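Local coordinates for core protein VP4 (Bluetongue virus, PDB 2JHP) that forms part of the inner capsid and caps the viral RNA as a multifunctional enzyme, binding guanine and S-adenosyl-L-homocysteine, at residues A[5-14]-A[65-76]. Numbering follows the deposited sequence.
Sequences HAVLYVTNEL and HGFIFISTHKNV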
loop_
_atom_site.group_PDB
_atom_site.type_symbol
_atom_site.label_atom_id
_atom_site.label_comp_id
_atom_site.label_asym_id
_atom_site.label_seq_id
_atom_site.Cartn_x
_atom_site.Cartn_y
_atom_site.Cartn_z
ATOM N N HIS A 5 -18.751 12.042 -2.709
ATOM C CA HIS A 5 -19.288 11.311 -3.840
ATOM C C HIS A 5 -18.416 11.535 -5.078
ATOM O O HIS A 5 -17.791 12.579 -5.227
ATOM C CB HIS A 5 -20.726 11.741 -4.115
ATOM C CG HIS A 5 -20.847 13.140 -4.636
ATOM N ND1 HIS A 5 -21.205 14.205 -3.832
ATOM C CD2 HIS A 5 -20.629 13.658 -5.872
ATOM C CE1 HIS A 5 -21.224 15.312 -4.556
ATOM N NE2 HIS A 5 -20.876 15.009 -5.794
ATOM N N ALA A 6 -18.379 10.537 -5.952
ATOM C CA ALA A 6 -17.729 10.657 -7.244
ATOM C C ALA A 6 -18.736 11.186 -8.254
ATOM O O ALA A 6 -19.934 10.869 -8.171
ATOM C CB ALA A 6 -17.198 9.305 -7.686
ATOM N N VAL A 7 -18.273 12.000 -9.179
ATOM C CA VAL A 7 -19.093 12.341 -10.304
ATOM C C VAL A 7 -18.757 11.325 -11.404
ATOM O O VAL A 7 -17.659 11.333 -11.976
ATOM C CB VAL A 7 -18.858 13.812 -10.774
ATOM C CG1 VAL A 7 -19.667 14.132 -12.026
ATOM C CG2 VAL A 7 -19.206 14.790 -9.657
ATOM N N LEU A 8 -19.698 10.419 -11.661
ATOM C CA LEU A 8 -19.495 9.363 -12.621
ATOM C C LEU A 8 -19.831 9.911 -13.991
ATOM O O LEU A 8 -20.983 9.867 -14.448
ATOM C CB LEU A 8 -20.336 8.135 -12.270
ATOM C CG LEU A 8 -20.211 7.540 -10.865
ATOM C CD1 LEU A 8 -21.181 6.346 -10.670
ATOM C CD2 LEU A 8 -18.771 7.129 -10.563
ATOM N N TYR A 9 -18.805 10.450 -14.632
ATOM C CA TYR A 9 -18.975 11.095 -15.915
ATOM C C TYR A 9 -18.850 10.098 -17.058
ATOM O O TYR A 9 -17.859 9.360 -17.164
ATOM C CB TYR A 9 -17.983 12.245 -16.086
ATOM C CG TYR A 9 -17.969 12.829 -17.483
ATOM C CD1 TYR A 9 -18.762 13.932 -17.809
ATOM C CD2 TYR A 9 -17.161 12.274 -18.483
ATOM C CE1 TYR A 9 -18.749 14.467 -19.099
ATOM C CE2 TYR A 9 -17.138 12.799 -19.769
ATOM C CZ TYR A 9 -17.928 13.897 -20.071
ATOM O OH TYR A 9 -17.906 14.406 -21.340
ATOM N N VAL A 10 -19.859 10.103 -17.920
ATOM C CA VAL A 10 -19.871 9.245 -19.105
ATOM C C VAL A 10 -19.902 10.082 -20.380
ATOM O O VAL A 10 -20.475 11.177 -20.399
ATOM C CB VAL A 10 -21.057 8.246 -19.077
ATOM C CG1 VAL A 10 -21.025 7.425 -17.791
ATOM C CG2 VAL A 10 -22.398 8.973 -19.217
ATOM N N THR A 11 -19.278 9.562 -21.435
ATOM C CA THR A 11 -19.273 10.221 -22.739
ATOM C C THR A 11 -20.598 9.989 -23.468
ATOM O O THR A 11 -21.431 9.190 -23.030
ATOM C CB THR A 11 -18.076 9.779 -23.614
ATOM O OG1 THR A 11 -18.117 8.360 -23.827
ATOM C CG2 THR A 11 -16.765 10.150 -22.944
ATOM N N ASN A 12 -20.776 10.688 -24.584
ATOM C CA ASN A 12 -22.083 10.822 -25.225
ATOM C C ASN A 12 -22.751 9.530 -25.683
ATOM O O ASN A 12 -23.963 9.370 -25.517
ATOM C CB ASN A 12 -22.016 11.836 -26.374
ATOM C CG ASN A 12 -21.827 13.262 -25.880
ATOM O OD1 ASN A 12 -20.834 13.917 -26.200
ATOM N ND2 ASN A 12 -22.778 13.746 -25.084
ATOM N N GLU A 13 -21.962 8.609 -26.239
ATOM C CA GLU A 13 -22.498 7.356 -26.793
ATOM C C GLU A 13 -23.119 6.477 -25.708
ATOM O O GLU A 13 -23.780 5.483 -26.002
ATOM C CB GLU A 13 -21.415 6.591 -27.580
ATOM C CG GLU A 13 -20.466 5.709 -26.747
ATOM C CD GLU A 13 -19.413 6.474 -25.925
ATOM O OE1 GLU A 13 -19.421 7.729 -25.882
ATOM O OE2 GLU A 13 -18.561 5.801 -25.307
ATOM N N LEU A 14 -22.923 6.885 -24.458
ATOM C CA LEU A 14 -23.229 6.081 -23.284
ATOM C C LEU A 14 -24.330 6.760 -22.475
ATOM O O LEU A 14 -25.059 6.108 -21.721
ATOM C CB LEU A 14 -21.958 5.979 -22.438
ATOM C CG LEU A 14 -21.407 4.660 -21.890
ATOM C CD1 LEU A 14 -21.366 3.568 -22.936
ATOM C CD2 LEU A 14 -20.011 4.887 -21.337
ATOM N N HIS A 65 -13.602 18.002 -8.275
ATOM C CA HIS A 65 -15.040 17.780 -8.300
ATOM C C HIS A 65 -15.444 16.331 -8.028
ATOM O O HIS A 65 -16.623 16.050 -7.803
ATOM C CB HIS A 65 -15.613 18.226 -9.645
ATOM C CG HIS A 65 -15.888 19.689 -9.714
ATOM N ND1 HIS A 65 -16.972 20.270 -9.091
ATOM C CD2 HIS A 65 -15.213 20.696 -10.317
ATOM C CE1 HIS A 65 -16.953 21.572 -9.310
ATOM N NE2 HIS A 65 -15.900 21.855 -10.056
ATOM N N GLY A 66 -14.471 15.425 -8.057
ATOM C CA GLY A 66 -14.734 14.001 -7.920
ATOM C C GLY A 66 -15.053 13.250 -9.207
ATOM O O GLY A 66 -15.667 12.196 -9.158
ATOM N N PHE A 67 -14.623 13.774 -10.352
ATOM C CA PHE A 67 -14.858 13.145 -11.665
ATOM C C PHE A 67 -14.131 11.822 -11.894
ATOM O O PHE A 67 -12.931 11.691 -11.613
ATOM C CB PHE A 67 -14.481 14.096 -12.790
ATOM C CG PHE A 67 -15.608 14.929 -13.263
ATOM C CD1 PHE A 67 -16.169 15.905 -12.439
ATOM C CD2 PHE A 67 -16.122 14.763 -14.540
ATOM C CE1 PHE A 67 -17.228 16.698 -12.882
ATOM C CE2 PHE A 67 -17.183 15.553 -14.992
ATOM C CZ PHE A 67 -17.734 16.519 -14.156
ATOM N N ILE A 68 -14.886 10.851 -12.403
ATOM C CA ILE A 68 -14.356 9.600 -12.904
ATOM C C ILE A 68 -14.852 9.499 -14.336
ATOM O O ILE A 68 -16.044 9.704 -14.611
ATOM C CB ILE A 68 -14.835 8.398 -12.063
ATOM C CG1 ILE A 68 -14.117 8.393 -10.711
ATOM C CG2 ILE A 68 -14.633 7.050 -12.806
ATOM C CD1 ILE A 68 -14.649 7.312 -9.712
ATOM N N PHE A 69 -13.934 9.182 -15.242
ATOM C CA PHE A 69 -14.225 9.234 -16.666
ATOM C C PHE A 69 -14.519 7.839 -17.203
ATOM O O PHE A 69 -13.681 6.940 -17.126
ATOM C CB PHE A 69 -13.081 9.934 -17.408
ATOM C CG PHE A 69 -12.747 11.291 -16.844
ATOM C CD1 PHE A 69 -11.847 11.426 -15.793
ATOM C CD2 PHE A 69 -13.349 12.438 -17.345
ATOM C CE1 PHE A 69 -11.548 12.692 -15.266
ATOM C CE2 PHE A 69 -13.050 13.695 -16.819
ATOM C CZ PHE A 69 -12.151 13.817 -15.783
ATOM N N ILE A 70 -15.739 7.670 -17.708
ATOM C CA ILE A 70 -16.215 6.380 -18.203
ATOM C C ILE A 70 -16.596 6.494 -19.678
ATOM O O ILE A 70 -17.349 7.394 -20.055
ATOM C CB ILE A 70 -17.442 5.880 -17.397
ATOM C CG1 ILE A 70 -17.139 5.811 -15.899
ATOM C CG2 ILE A 70 -17.897 4.523 -17.886
ATOM C CD1 ILE A 70 -17.921 6.789 -15.074
ATOM N N SER A 71 -16.084 5.584 -20.507
ATOM C CA SER A 71 -16.394 5.582 -21.946
ATOM C C SER A 71 -16.087 4.247 -22.614
ATOM O O SER A 71 -15.414 3.394 -22.032
ATOM C CB SER A 71 -15.606 6.685 -22.673
ATOM O OG SER A 71 -15.898 6.699 -24.064
ATOM N N THR A 72 -16.585 4.077 -23.838
ATOM C CA THR A 72 -16.149 2.979 -24.696
ATOM C C THR A 72 -14.807 3.343 -25.331
ATOM O O THR A 72 -13.956 2.475 -25.537
ATOM C CB THR A 72 -17.185 2.625 -25.806
ATOM O OG1 THR A 72 -17.421 3.764 -26.645
ATOM C CG2 THR A 72 -18.504 2.151 -25.194
ATOM N N HIS A 73 -14.628 4.635 -25.611
ATOM C CA HIS A 73 -13.421 5.170 -26.256
ATOM C C HIS A 73 -12.200 5.155 -25.318
ATOM O O HIS A 73 -12.342 5.032 -24.102
ATOM C CB HIS A 73 -13.686 6.586 -26.799
ATOM C CG HIS A 73 -14.915 6.691 -27.659
ATOM N ND1 HIS A 73 -15.906 7.624 -27.427
ATOM C CD2 HIS A 73 -15.315 5.981 -28.744
ATOM C CE1 HIS A 73 -16.859 7.484 -28.332
ATOM N NE2 HIS A 73 -16.526 6.493 -29.141
ATOM N N LYS A 74 -10.999 5.268 -25.884
ATOM C CA LYS A 74 -9.768 5.166 -25.092
ATOM C C LYS A 74 -9.552 6.356 -24.153
ATOM O O LYS A 74 -9.031 6.191 -23.049
ATOM C CB LYS A 74 -8.541 4.980 -25.990
ATOM C CG LYS A 74 -7.381 4.257 -25.291
ATOM C CD LYS A 74 -6.002 4.605 -25.877
ATOM C CE LYS A 74 -5.404 5.875 -25.247
ATOM N NZ LYS A 74 -5.011 5.710 -23.817
ATOM N N ASN A 75 -9.943 7.550 -24.591
ATOM C CA ASN A 75 -9.736 8.757 -23.784
ATOM C C ASN A 75 -10.720 9.886 -24.052
ATOM O O ASN A 75 -11.547 9.798 -24.958
ATOM C CB ASN A 75 -8.294 9.261 -23.909
ATOM C CG ASN A 75 -7.835 9.359 -25.335
ATOM O OD1 ASN A 75 -8.547 9.871 -26.202
ATOM N ND2 ASN A 75 -6.629 8.877 -25.591
ATOM N N VAL A 76 -10.613 10.941 -23.248
ATOM C CA VAL A 76 -11.459 12.120 -23.382
ATOM C C VAL A 76 -10.580 13.382 -23.438
ATOM O O VAL A 76 -9.531 13.455 -22.782
ATOM C CB VAL A 76 -12.581 12.167 -22.269
ATOM C CG1 VAL A 76 -12.022 12.532 -20.898
ATOM C CG2 VAL A 76 -13.724 13.106 -22.659
#
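Two neighbouring strands at the heart of an all-parallel five-stranded sheet, 7-10 and 67-71, are paired residue for residue, Val7-Val10 with Phe67-Ile70, and joined by alternating backbone hydrogen bonds. The run starts where Val7 N donates to Gly66 O (2.6 Å) and ends where Thr11 N donates to Ile70 O. Gly66, with positive phi, closes helix 59-64 in a Schellman motif and delivers the chain straight into strand 67-71.

On the face bearing Val7, Tyr9, Phe67 and Phe69, the Phe67 ring leans across to strand 7-10. Val7 CG1, set anti to the backbone N (chi1 176°), makes a CH-pi contact over one face of that ring, 3.8 Å from its centroid. Tyr9 CB abuts Phe67 CD2 at 3.5 Å, and the two rings meet obliquely, planes at 36°. Tyr9 OH is hydrogen-bonded to Gly52 O.

The sheet is of parallel alpha/beta type with strand order 2-3-1-4-5, distinct from the chain's two methyltransferase-type sheets; strand 48-51 flanks one side of this pair and strand 87-88 the other. On the reverse face, Ile70 CD1 meets Leu8 CB at 3.9 Å, while helix 99-112 packs against Leu8, Val10 and Ile68.

At the C-terminal ends of the strands, a polar cluster joins the loops that follow. Glu13 OE2 accepts from both Thr72 N (3.0 Å) and Thr72 OG1 (2.7 Å), the hydroxyl approaching from above the carboxylate plane. Glu13 OE1 receives Thr11 OG1 on its syn side. Ser71 OG lies 2.8 Å from Thr11 OG1 and accepts from His73 N, forming an ST turn.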